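Local coordinates for mandelate racemase/muconate lactonizing protein (Thermobispora bispora, PDB 3VC5) that probably catalyses the magnesium-dependent dehydration of D-glucarate to 5-dehydro-4-deoxy-D-glucarate, as a member of the mandelate racemase/muconate lactonizing enzyme family, at residues 191-196 and 228-233; 208-213 and 222-227; 52-57 and 78-83. All coordinates share one frame; numbering follows the deposited sequence.

Interaction 1: 191-196 and 228-233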
ATOM      1  N   GLY A 191     -19.729 -34.600 -16.444  1.00 34.96           N
ATOM      2  CA  GLY A 191     -19.809 -34.504 -14.996  1.00 31.52           C
ATOM      3  C   GLY A 191     -19.456 -33.113 -14.485  1.00 31.68           C
ATOM      4  O   GLY A 191     -20.080 -32.621 -13.567  1.00 33.01           O
ATOM      5  N   ILE A 192     -18.443 -32.483 -15.078  1.00 30.27           N
ATOM      6  CA  ILE A 192     -18.050 -31.121 -14.729  1.00 30.03           C
ATOM      7  C   ILE A 192     -19.127 -30.103 -15.121  1.00 31.41           C
ATOM      8  O   ILE A 192     -19.464 -29.194 -14.343  1.00 30.68           O
ATOM      9  CB  ILE A 192     -16.669 -30.776 -15.367  1.00 30.95           C
ATOM     10  CG1 ILE A 192     -15.549 -31.568 -14.658  1.00 27.32           C
ATOM     11  CG2 ILE A 192     -16.409 -29.254 -15.420  1.00 31.51           C
ATOM     12  CD1 ILE A 192     -15.271 -31.136 -13.218  1.00 26.88           C
ATOM     13  N   VAL A 193     -19.694 -30.254 -16.315  1.00 32.06           N
ATOM     14  CA  VAL A 193     -20.790 -29.389 -16.701  1.00 31.49           C
ATOM     15  C   VAL A 193     -21.970 -29.571 -15.729  1.00 32.69           C
ATOM     16  O   VAL A 193     -22.602 -28.590 -15.351  1.00 33.05           O
ATOM     17  CB  VAL A 193     -21.230 -29.618 -18.172  1.00 34.16           C
ATOM     18  CG1 VAL A 193     -22.522 -28.857 -18.472  1.00 36.18           C
ATOM     19  CG2 VAL A 193     -20.142 -29.161 -19.123  1.00 35.15           C
ATOM     20  N   ALA A 194     -22.272 -30.801 -15.321  1.00 33.69           N
ATOM     21  CA  ALA A 194     -23.400 -31.005 -14.406  1.00 32.68           C
ATOM     22  C   ALA A 194     -23.124 -30.322 -13.062  1.00 31.91           C
ATOM     23  O   ALA A 194     -24.026 -29.714 -12.463  1.00 30.59           O
ATOM     24  CB  ALA A 194     -23.685 -32.483 -14.203  1.00 33.99           C
ATOM     25  N   GLN A 195     -21.876 -30.437 -12.595  1.00 30.69           N
ATOM     26  CA  GLN A 195     -21.472 -29.806 -11.342  1.00 27.67           C
ATOM     27  C   GLN A 195     -21.622 -28.279 -11.435  1.00 29.84           C
ATOM     28  O   GLN A 195     -22.107 -27.625 -10.496  1.00 30.23           O
ATOM     29  CB  GLN A 195     -20.027 -30.185 -11.012  1.00 26.79           C
ATOM     30  CG  GLN A 195     -19.531 -29.715  -9.635  1.00 26.85           C
ATOM     31  CD  GLN A 195     -18.062 -30.025  -9.494  1.00 25.36           C
ATOM     32  OE1 GLN A 195     -17.665 -31.192  -9.348  1.00 29.67           O
ATOM     33  NE2 GLN A 195     -17.247 -29.009  -9.603  1.00 25.18           N
ATOM     34  N   ALA A 196     -21.180 -27.711 -12.554  1.00 28.77           N
ATOM     35  CA  ALA A 196     -21.377 -26.293 -12.836  1.00 28.42           C
ATOM     36  C   ALA A 196     -22.866 -25.882 -12.747  1.00 32.68           C
ATOM     37  O   ALA A 196     -23.197 -24.852 -12.146  1.00 29.80           O
ATOM     38  CB  ALA A 196     -20.823 -25.946 -14.212  1.00 32.32           C
ATOM     39  N   ARG A 228     -17.691 -23.833 -21.870  1.00 36.02           N
ATOM     40  CA  ARG A 228     -17.920 -22.711 -22.763  1.00 40.06           C
ATOM     41  C   ARG A 228     -19.199 -22.863 -23.572  1.00 40.25           C
ATOM     42  O   ARG A 228     -19.900 -21.919 -23.775  1.00 44.39           O
ATOM     43  CB  ARG A 228     -16.750 -22.527 -23.706  1.00 40.03           C
ATOM     44  CG  ARG A 228     -16.936 -21.480 -24.741  1.00 45.43           C
ATOM     45  CD  ARG A 228     -17.532 -20.244 -24.188  1.00 53.84           C
ATOM     46  NE  ARG A 228     -16.523 -19.362 -23.616  1.00 64.45           N
ATOM     47  CZ  ARG A 228     -16.581 -18.860 -22.389  1.00 68.09           C
ATOM     48  NH1 ARG A 228     -17.590 -19.151 -21.580  1.00 63.60           N
ATOM     49  NH2 ARG A 228     -15.625 -18.070 -21.974  1.00 55.73           N
ATOM     50  N   ASP A 229     -19.477 -24.062 -24.008  1.00 40.46           N
ATOM     51  CA  ASP A 229     -20.677 -24.291 -24.817  1.00 43.70           C
ATOM     52  C   ASP A 229     -21.928 -24.259 -23.961  1.00 45.44           C
ATOM     53  O   ASP A 229     -22.963 -23.785 -24.405  1.00 48.30           O
ATOM     54  CB  ASP A 229     -20.606 -25.632 -25.530  1.00 46.43           C
ATOM     55  CG  ASP A 229     -19.481 -25.696 -26.538  1.00 49.99           C
ATOM     56  OD1 ASP A 229     -19.007 -24.631 -27.012  1.00 56.84           O
ATOM     57  OD2 ASP A 229     -19.078 -26.825 -26.858  1.00 51.02           O
ATOM     58  N   ALA A 230     -21.827 -24.759 -22.729  1.00 42.82           N
ATOM     59  CA  ALA A 230     -22.977 -24.821 -21.835  1.00 39.27           C
ATOM     60  C   ALA A 230     -23.274 -23.469 -21.190  1.00 39.89           C
ATOM     61  O   ALA A 230     -24.429 -23.175 -20.883  1.00 42.95           O
ATOM     62  CB  ALA A 230     -22.754 -25.874 -20.769  1.00 36.53           C
ATOM     63  N   PHE A 231     -22.237 -22.647 -21.014  1.00 41.08           N
ATOM     64  CA  PHE A 231     -22.362 -21.360 -20.332  1.00 42.36           C
ATOM     65  C   PHE A 231     -21.770 -20.199 -21.136  1.00 47.02           C
ATOM     66  O   PHE A 231     -20.782 -19.581 -20.718  1.00 47.54           O
ATOM     67  CB  PHE A 231     -21.708 -21.440 -18.933  1.00 40.95           C
ATOM     68  CG  PHE A 231     -22.307 -22.507 -18.065  1.00 40.87           C
ATOM     69  CD1 PHE A 231     -23.511 -22.281 -17.392  1.00 40.39           C
ATOM     70  CD2 PHE A 231     -21.698 -23.752 -17.957  1.00 38.79           C
ATOM     71  CE1 PHE A 231     -24.084 -23.281 -16.603  1.00 42.69           C
ATOM     72  CE2 PHE A 231     -22.257 -24.757 -17.186  1.00 39.16           C
ATOM     73  CZ  PHE A 231     -23.462 -24.523 -16.501  1.00 41.25           C
ATOM     74  N   PRO A 232     -22.379 -19.883 -22.293  1.00 49.76           N
ATOM     75  CA  PRO A 232     -21.850 -18.784 -23.093  1.00 50.21           C
ATOM     76  C   PRO A 232     -21.769 -17.494 -22.275  1.00 49.39           C
ATOM     77  O   PRO A 232     -22.644 -17.225 -21.450  1.00 53.83           O
ATOM     78  CB  PRO A 232     -22.899 -18.621 -24.212  1.00 49.56           C
ATOM     79  CG  PRO A 232     -23.650 -19.898 -24.240  1.00 52.42           C
ATOM     80  CD  PRO A 232     -23.652 -20.403 -22.827  1.00 50.14           C
ATOM     81  N   GLY A 233     -20.730 -16.702 -22.508  1.00 48.18           N
ATOM     82  CA  GLY A 233     -20.591 -15.407 -21.846  1.00 48.07           C
ATOM     83  C   GLY A 233     -19.876 -15.408 -20.502  1.00 45.89           C
ATOM     84  O   GLY A 233     -19.419 -14.357 -20.046  1.00 49.43           O
TER
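Val193 and Ala230 mark the closest approach of the two backbones, their CA atoms 7.2 Å apart, where helix 189-203 passes the last turn of helix 217-230 and Phe231 is the first residue to leave helical angles. No hydrogen bond crosses the contact, which is modest in area; its side chains meet through apolar atoms. On one side Val193 meets the helix itself: its CG1 lies 3.8 Å from Ala230 CB, methyl against methyl. This branch reaches across because CG1 stands anti to the backbone N (chi1 171°). CG2, turned beside that nitrogen, packs instead on Ala226, one turn earlier in the partner helix. One turn after Val193, Ala196 receives the aromatic ring. Its CB sits 3.5 Å from Phe231 CE2 and 3.8 Å from Phe231 CZ, approaching the ring obliquely at its CE2-CZ bond. The ring is brought there by a CG anti to its own carbonyl carbon (chi1 -58°), which sends it from the helix terminus back across to helix 189-203. Val193 O lies near the ring plane at the edge, 4.3 Å from Phe231 CE2, and Val193 CG1 is equally far from that atom. Phe231 thus lies against the Val193-Ala196 turn. Arg197 and Ile200, further along helix 189-203, also touch the ring, and Ile208 of strand 208-211 packs on it. Deeper in, Ile192 and Ala196 touch both Leu227 of helix 217-230 and Leu168 of strand 161-169, so this helix-helix seam lies on the outer side of the parallel strands of the C-terminal domain.

Interaction 2: 208-213 and 222-227. With PO4 (phosphate ion), chain B.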
ATOM      1  N   ILE A 208     -16.439 -19.013 -13.902  1.00 29.00           N
ATOM      2  CA  ILE A 208     -16.198 -20.436 -13.638  1.00 24.38           C
ATOM      3  C   ILE A 208     -14.708 -20.736 -13.644  1.00 24.79           C
ATOM      4  O   ILE A 208     -13.998 -20.270 -14.538  1.00 28.02           O
ATOM      5  CB  ILE A 208     -16.871 -21.305 -14.720  1.00 26.39           C
ATOM      6  CG1 ILE A 208     -18.400 -21.137 -14.668  1.00 29.54           C
ATOM      7  CG2 ILE A 208     -16.504 -22.758 -14.533  1.00 29.96           C
ATOM      8  CD1 ILE A 208     -19.094 -21.789 -15.884  1.00 31.50           C
ATOM      9  N   LYS A 209     -14.258 -21.518 -12.662  1.00 23.98           N
ATOM     10  CA  LYS A 209     -12.885 -21.988 -12.591  1.00 24.04           C
ATOM     11  C   LYS A 209     -12.904 -23.505 -12.543  1.00 28.19           C
ATOM     12  O   LYS A 209     -13.721 -24.099 -11.846  1.00 29.29           O
ATOM     13  CB  LYS A 209     -12.228 -21.464 -11.314  1.00 29.90           C
ATOM     14  CG  LYS A 209     -10.828 -21.938 -11.091  1.00 28.87           C
ATOM     15  CD  LYS A 209     -10.282 -21.345  -9.811  1.00 24.55           C
ATOM     16  CE  LYS A 209      -8.782 -21.632  -9.794  1.00 26.26           C
ATOM     17  NZ  LYS A 209      -8.109 -21.130  -8.627  1.00 26.16           N
ATOM     18  N   LEU A 210     -12.007 -24.141 -13.285  1.00 25.66           N
ATOM     19  CA  LEU A 210     -11.840 -25.578 -13.180  1.00 23.81           C
ATOM     20  C   LEU A 210     -10.495 -25.890 -12.597  1.00 24.06           C
ATOM     21  O   LEU A 210      -9.456 -25.470 -13.161  1.00 26.58           O
ATOM     22  CB  LEU A 210     -11.954 -26.242 -14.563  1.00 26.00           C
ATOM     23  CG  LEU A 210     -11.732 -27.768 -14.629  1.00 27.19           C
ATOM     24  CD1 LEU A 210     -12.676 -28.547 -13.694  1.00 28.36           C
ATOM     25  CD2 LEU A 210     -11.850 -28.303 -16.065  1.00 28.33           C
ATOM     26  N   LYS A 211     -10.495 -26.652 -11.499  1.00 24.49           N
ATOM     27  CA  LYS A 211      -9.260 -27.198 -10.935  1.00 23.03           C
ATOM     28  C   LYS A 211      -8.771 -28.322 -11.830  1.00 24.76           C
ATOM     29  O   LYS A 211      -9.468 -29.322 -11.987  1.00 26.74           O
ATOM     30  CB  LYS A 211      -9.532 -27.772  -9.530  1.00 25.57           C
ATOM     31  CG  LYS A 211      -8.287 -28.199  -8.782  1.00 28.52           C
ATOM     32  CD  LYS A 211      -7.409 -26.957  -8.514  1.00 28.39           C
ATOM     33  CE  LYS A 211      -7.163 -26.719  -7.085  1.00 27.53           C
ATOM     34  NZ  LYS A 211      -6.306 -25.476  -6.960  1.00 23.73           N
ATOM     35  N   GLY A 212      -7.558 -28.177 -12.378  1.00 25.41           N
ATOM     36  CA  GLY A 212      -6.988 -29.221 -13.247  1.00 26.71           C
ATOM     37  C   GLY A 212      -5.749 -29.903 -12.655  1.00 26.92           C
ATOM     38  O   GLY A 212      -5.567 -29.941 -11.416  1.00 28.30           O
ATOM     39  N   GLY A 213      -4.896 -30.442 -13.529  1.00 27.08           N
ATOM     40  CA  GLY A 213      -3.711 -31.196 -13.118  1.00 27.72           C
ATOM     41  C   GLY A 213      -4.082 -32.578 -12.597  1.00 30.75           C
ATOM     42  O   GLY A 213      -3.317 -33.219 -11.874  1.00 28.51           O
ATOM     43  N   GLU A 222     -11.021 -30.374 -22.944  1.00 33.81           N
ATOM     44  CA  GLU A 222     -12.350 -30.784 -23.387  1.00 36.18           C
ATOM     45  C   GLU A 222     -13.434 -30.290 -22.426  1.00 37.57           C
ATOM     46  O   GLU A 222     -14.493 -29.815 -22.867  1.00 35.13           O
ATOM     47  CB  GLU A 222     -12.451 -32.307 -23.476  1.00 44.84           C
ATOM     48  CG  GLU A 222     -11.798 -32.945 -24.671  1.00 63.40           C
ATOM     49  CD  GLU A 222     -12.101 -34.427 -24.722  1.00 86.54           C
ATOM     50  OE1 GLU A 222     -13.266 -34.797 -24.452  1.00 87.87           O
ATOM     51  OE2 GLU A 222     -11.182 -35.218 -25.020  1.00 91.08           O
ATOM     52  N   ALA A 223     -13.172 -30.425 -21.115  1.00 34.34           N
ATOM     53  CA  ALA A 223     -14.108 -29.963 -20.085  1.00 33.44           C
ATOM     54  C   ALA A 223     -14.298 -28.447 -20.171  1.00 33.91           C
ATOM     55  O   ALA A 223     -15.417 -27.929 -20.061  1.00 33.27           O
ATOM     56  CB  ALA A 223     -13.603 -30.335 -18.716  1.00 31.96           C
ATOM     57  N   ILE A 224     -13.195 -27.724 -20.331  1.00 31.12           N
ATOM     58  CA  ILE A 224     -13.285 -26.274 -20.526  1.00 30.81           C
ATOM     59  C   ILE A 224     -14.151 -25.931 -21.742  1.00 32.43           C
ATOM     60  O   ILE A 224     -15.009 -25.047 -21.683  1.00 34.68           O
ATOM     61  CB  ILE A 224     -11.884 -25.630 -20.684  1.00 30.38           C
ATOM     62  CG1 ILE A 224     -11.170 -25.578 -19.329  1.00 29.65           C
ATOM     63  CG2 ILE A 224     -12.002 -24.233 -21.290  1.00 32.33           C
ATOM     64  CD1 ILE A 224     -11.877 -24.707 -18.277  1.00 30.28           C
ATOM     65  N   GLN A 225     -13.943 -26.628 -22.851  1.00 33.75           N
ATOM     66  CA  GLN A 225     -14.758 -26.366 -24.023  1.00 36.81           C
ATOM     67  C   GLN A 225     -16.234 -26.672 -23.796  1.00 34.89           C
ATOM     68  O   GLN A 225     -17.116 -25.959 -24.288  1.00 38.83           O
ATOM     69  CB  GLN A 225     -14.224 -27.166 -25.209  1.00 39.06           C
ATOM     70  CG  GLN A 225     -13.063 -26.500 -25.888  1.00 49.28           C
ATOM     71  CD  GLN A 225     -13.514 -25.305 -26.718  1.00 71.87           C
ATOM     72  OE1 GLN A 225     -12.689 -24.556 -27.241  1.00 77.73           O
ATOM     73  NE2 GLN A 225     -14.832 -25.125 -26.840  1.00 75.61           N
ATOM     74  N   ALA A 226     -16.501 -27.744 -23.067  1.00 34.27           N
ATOM     75  CA  ALA A 226     -17.875 -28.103 -22.739  1.00 35.31           C
ATOM     76  C   ALA A 226     -18.525 -27.047 -21.856  1.00 38.19           C
ATOM     77  O   ALA A 226     -19.740 -26.801 -21.961  1.00 40.40           O
ATOM     78  CB  ALA A 226     -17.915 -29.464 -22.049  1.00 38.22           C
ATOM     79  N   LEU A 227     -17.736 -26.462 -20.951  1.00 36.78           N
ATOM     80  CA  LEU A 227     -18.234 -25.395 -20.095  1.00 33.56           C
ATOM     81  C   LEU A 227     -18.550 -24.153 -20.926  1.00 33.59           C
ATOM     82  O   LEU A 227     -19.587 -23.506 -20.723  1.00 36.41           O
ATOM     83  CB  LEU A 227     -17.240 -25.071 -18.960  1.00 31.80           C
ATOM     84  CG  LEU A 227     -17.072 -26.155 -17.887  1.00 33.49           C
ATOM     85  CD1 LEU A 227     -15.825 -25.933 -17.040  1.00 33.53           C
ATOM     86  CD2 LEU A 227     -18.341 -26.229 -16.999  1.00 32.00           C
TER
HETATM   87  P   PO4 B 501      -6.910 -26.522  -3.192  1.00 24.80           P
HETATM   88  O1  PO4 B 501      -6.854 -27.891  -3.753  1.00 26.27           O
HETATM   89  O2  PO4 B 501      -8.238 -26.443  -2.471  1.00 27.55           O
HETATM   90  O3  PO4 B 501      -5.820 -26.289  -2.232  1.00 29.31           O
HETATM   91  O4  PO4 B 501      -6.825 -25.583  -4.284  1.00 29.00           O
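Lys211 NZ is gripped by several groups: it donates a hydrogen bond to phosphate O4 at 2.7 Å, forms a salt bridge with Asp239 and bonds also to Asn241 and Tyr167. Bends at chi2 (64°) and chi3 (121°) steer the chain to the ion, which His367, Asn42, His47 and Arg421 also hold. Lys211 is a predicted proton acceptor; Asp239 is a magnesium ligand of this enzyme, though no magnesium is bound to this chain, and the phosphate probably comes from the crystallisation liquor. A leucine here would probably leave Asp239 without this salt bridge, and the phosphate short of one donor. On the opposite face of the strand the contact is purely apolar. Leu210 grips two helix residues with different atoms: CD2 lies 3.8 Å from Ala223 CB, while CB lies 4.0 Å from Ile224 CD1. Ile208 and Leu227 cross obliquely, Ile208 CG2 being 4.1 Å from Leu227 CD1. Strand 208-211 and this helix segment run nearly antiparallel (162°), their axes 10.0 Å apart, as the first two elements of the beta-alpha-beta unit completed by strand 236-239. Ile192 of helix 189-203 also packs on Leu210.

Interaction 3: 52-57 and 78-83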
ATOM      1  N   LEU A  52      -8.939 -28.542   8.076  1.00 21.06           N
ATOM      2  CA  LEU A  52      -8.613 -27.943   9.375  1.00 20.27           C
ATOM      3  C   LEU A  52      -8.539 -26.411   9.235  1.00 22.65           C
ATOM      4  O   LEU A  52      -8.091 -25.888   8.206  1.00 25.02           O
ATOM      5  CB  LEU A  52      -7.226 -28.434   9.795  1.00 23.30           C
ATOM      6  CG  LEU A  52      -7.022 -29.962   9.812  1.00 23.25           C
ATOM      7  CD1 LEU A  52      -5.607 -30.330  10.246  1.00 28.12           C
ATOM      8  CD2 LEU A  52      -8.064 -30.661  10.695  1.00 28.20           C
ATOM      9  N   ARG A  53      -8.895 -25.710  10.305  1.00 22.63           N
ATOM     10  CA  ARG A  53      -8.720 -24.256  10.402  1.00 21.11           C
ATOM     11  C   ARG A  53      -8.430 -23.925  11.853  1.00 21.04           C
ATOM     12  O   ARG A  53      -8.674 -24.757  12.750  1.00 22.85           O
ATOM     13  CB  ARG A  53      -9.971 -23.468   9.952  1.00 23.55           C
ATOM     14  CG  ARG A  53     -10.364 -23.652   8.487  1.00 26.57           C
ATOM     15  CD  ARG A  53      -9.348 -23.090   7.509  1.00 22.89           C
ATOM     16  NE  ARG A  53      -9.587 -21.681   7.170  1.00 20.80           N
ATOM     17  CZ  ARG A  53      -8.830 -21.008   6.300  1.00 20.86           C
ATOM     18  NH1 ARG A  53      -7.811 -21.634   5.716  1.00 22.25           N
ATOM     19  NH2 ARG A  53      -9.061 -19.715   6.032  1.00 21.98           N
ATOM     20  N   THR A  54      -7.980 -22.695  12.086  1.00 21.35           N
ATOM     21  CA  THR A  54      -7.810 -22.202  13.444  1.00 20.93           C
ATOM     22  C   THR A  54      -8.617 -20.919  13.527  1.00 24.64           C
ATOM     23  O   THR A  54      -8.487 -20.007  12.675  1.00 23.19           O
ATOM     24  CB  THR A  54      -6.325 -21.876  13.758  1.00 21.61           C
ATOM     25  OG1 THR A  54      -5.550 -23.057  13.595  1.00 23.05           O
ATOM     26  CG2 THR A  54      -6.185 -21.385  15.204  1.00 23.52           C
ATOM     27  N   ILE A  55      -9.518 -20.888  14.495  1.00 23.20           N
ATOM     28  CA  ILE A  55     -10.285 -19.690  14.768  1.00 22.09           C
ATOM     29  C   ILE A  55      -9.628 -18.883  15.881  1.00 21.99           C
ATOM     30  O   ILE A  55      -9.255 -19.421  16.925  1.00 24.58           O
ATOM     31  CB  ILE A  55     -11.730 -20.057  15.166  1.00 22.58           C
ATOM     32  CG1 ILE A  55     -12.317 -20.983  14.092  1.00 22.40           C
ATOM     33  CG2 ILE A  55     -12.562 -18.805  15.418  1.00 23.69           C
ATOM     34  CD1 ILE A  55     -12.343 -20.453  12.696  1.00 22.87           C
ATOM     35  N   VAL A  56      -9.500 -17.584  15.652  1.00 21.58           N
ATOM     36  CA  VAL A  56      -8.933 -16.705  16.665  1.00 22.15           C
ATOM     37  C   VAL A  56      -9.952 -15.667  17.115  1.00 21.67           C
ATOM     38  O   VAL A  56     -10.638 -15.064  16.292  1.00 22.88           O
ATOM     39  CB  VAL A  56      -7.680 -15.959  16.078  1.00 24.45           C
ATOM     40  CG1 VAL A  56      -7.213 -14.836  17.002  1.00 30.44           C
ATOM     41  CG2 VAL A  56      -6.573 -16.965  15.805  1.00 24.56           C
ATOM     42  N   GLU A  57     -10.046 -15.448  18.430  1.00 22.85           N
ATOM     43  CA  GLU A  57     -10.916 -14.403  18.933  1.00 24.28           C
ATOM     44  C   GLU A  57     -10.132 -13.505  19.866  1.00 23.83           C
ATOM     45  O   GLU A  57      -9.629 -13.974  20.903  1.00 26.33           O
ATOM     46  CB  GLU A  57     -12.144 -14.999  19.659  1.00 24.54           C
ATOM     47  CG  GLU A  57     -13.135 -13.906  20.102  1.00 27.66           C
ATOM     48  CD  GLU A  57     -14.394 -14.447  20.758  1.00 28.23           C
ATOM     49  OE1 GLU A  57     -14.326 -15.507  21.441  1.00 29.68           O
ATOM     50  OE2 GLU A  57     -15.458 -13.794  20.600  1.00 33.40           O
ATOM     51  N   GLU A  78       0.565 -24.246  16.281  1.00 24.39           N
ATOM     52  CA  GLU A  78       1.500 -24.031  17.403  1.00 26.84           C
ATOM     53  C   GLU A  78       2.064 -22.607  17.432  1.00 25.88           C
ATOM     54  O   GLU A  78       2.203 -21.990  18.504  1.00 25.14           O
ATOM     55  CB  GLU A  78       2.644 -25.057  17.383  1.00 30.14           C
ATOM     56  CG  GLU A  78       2.178 -26.468  17.701  1.00 35.26           C
ATOM     57  CD  GLU A  78       3.268 -27.508  17.466  1.00 52.23           C
ATOM     58  OE1 GLU A  78       4.323 -27.158  16.864  1.00 54.06           O
ATOM     59  OE2 GLU A  78       3.056 -28.675  17.879  1.00 58.73           O
ATOM     60  N   GLN A  79       2.378 -22.077  16.258  1.00 24.77           N
ATOM     61  CA  GLN A  79       2.869 -20.703  16.155  1.00 24.96           C
ATOM     62  C   GLN A  79       1.789 -19.692  16.487  1.00 25.00           C
ATOM     63  O   GLN A  79       2.072 -18.683  17.158  1.00 24.11           O
ATOM     64  CB  GLN A  79       3.461 -20.410  14.766  1.00 23.61           C
ATOM     65  CG  GLN A  79       4.729 -21.202  14.454  1.00 30.00           C
ATOM     66  CD  GLN A  79       5.850 -21.083  15.499  1.00 34.27           C
ATOM     67  OE1 GLN A  79       6.466 -22.100  15.886  1.00 46.19           O
ATOM     68  NE2 GLN A  79       6.138 -19.855  15.952  1.00 36.31           N
ATOM     69  N   VAL A  80       0.547 -19.958  16.068  1.00 22.81           N
ATOM     70  CA  VAL A  80      -0.542 -19.040  16.347  1.00 23.07           C
ATOM     71  C   VAL A  80      -0.786 -19.018  17.866  1.00 23.33           C
ATOM     72  O   VAL A  80      -0.987 -17.942  18.444  1.00 24.37           O
ATOM     73  CB  VAL A  80      -1.806 -19.426  15.561  1.00 21.89           C
ATOM     74  CG1 VAL A  80      -3.024 -18.586  15.984  1.00 23.51           C
ATOM     75  CG2 VAL A  80      -1.578 -19.269  14.042  1.00 23.51           C
ATOM     76  N   ARG A  81      -0.763 -20.181  18.518  1.00 22.41           N
ATOM     77  CA  ARG A  81      -0.923 -20.206  19.974  1.00 24.59           C
ATOM     78  C   ARG A  81       0.202 -19.440  20.664  1.00 26.15           C
ATOM     79  O   ARG A  81      -0.041 -18.647  21.578  1.00 28.46           O
ATOM     80  CB  ARG A  81      -0.946 -21.639  20.493  1.00 26.47           C
ATOM     81  CG  ARG A  81      -2.233 -22.393  20.164  1.00 28.75           C
ATOM     82  CD  ARG A  81      -2.193 -23.754  20.863  1.00 31.23           C
ATOM     83  NE  ARG A  81      -3.458 -24.459  20.811  1.00 35.85           N
ATOM     84  CZ  ARG A  81      -3.605 -25.706  20.391  1.00 40.06           C
ATOM     85  NH1 ARG A  81      -2.553 -26.425  19.998  1.00 41.89           N
ATOM     86  NH2 ARG A  81      -4.823 -26.235  20.381  1.00 41.02           N
ATOM     87  N   ALA A  82       1.439 -19.678  20.243  1.00 26.57           N
ATOM     88  CA  ALA A  82       2.570 -18.995  20.874  1.00 25.49           C
ATOM     89  C   ALA A  82       2.477 -17.466  20.703  1.00 25.79           C
ATOM     90  O   ALA A  82       2.691 -16.696  21.657  1.00 28.38           O
ATOM     91  CB  ALA A  82       3.870 -19.513  20.277  1.00 28.25           C
ATOM     92  N   ALA A  83       2.145 -17.019  19.496  1.00 25.84           N
ATOM     93  CA  ALA A  83       1.984 -15.589  19.257  1.00 26.22           C
ATOM     94  C   ALA A  83       0.810 -15.015  20.064  1.00 25.55           C
ATOM     95  O   ALA A  83       0.924 -13.934  20.674  1.00 28.00           O
ATOM     96  CB  ALA A  83       1.807 -15.311  17.754  1.00 25.37           C
TER
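Val80 CG1 is the methyl that the strand meets, touched by two residues on the same face of strand 50-60. Val56 CG2 comes to 3.9 Å from Val80 CG1, and the two valine side chains pass at a slant. Thr54 CG2 lies at a looser 4.3 Å from the same Val80 CG1, so that the helix methyl sits across residues two apart on the strand. With CG1 anti to the backbone N (chi1 172°), Val80 directs this branch at the strand. The main chains stay well apart, the nearest CA atoms being those of Thr54 and Val80 at 8.4 Å, and the side chains bridge the interval without a polar bond. Thr54 presents its methyl to the helix while its OG1 is hydrogen-bonded to the carbonyl O of Tyr71, which satisfies the buried hydroxyl and fixes the rotation of the group. Strand 50-60 is itself held centrally by backbone bonds to strands 25-36 and 65-71, and Ala133 and Phe134 of helix 123-146 share the cover over Val56. Ile55 turns away from helix 74-85, to the other face of the sheet. One layer of helix over a three-stranded antiparallel sheet, with helix 74-85 following directly on strand 65-71, is characteristic of the N-terminal alpha+beta capping domain of the enolase superfamily.

Overall arrangement
Interactions 1 and 2 are neighbours, centres about 8 Å apart, and share helix 217-230: interaction 2 seats that helix on its strand, and interaction 1 joins it to helix 189-203. Every residue touching in interaction 2 is buried, whereas interaction 1 is only partly so and lies nearer the surface. Interaction 3 is also buried but belongs to the N-terminal domain, on the opposite side of the chain's centre, its own centre about 35 and 39 Å from those of interactions 2 and 1. All three contacts are apolar between their side chains; interaction 2 alone has polar active-site chemistry, carried by its strand on the face turned from the helix.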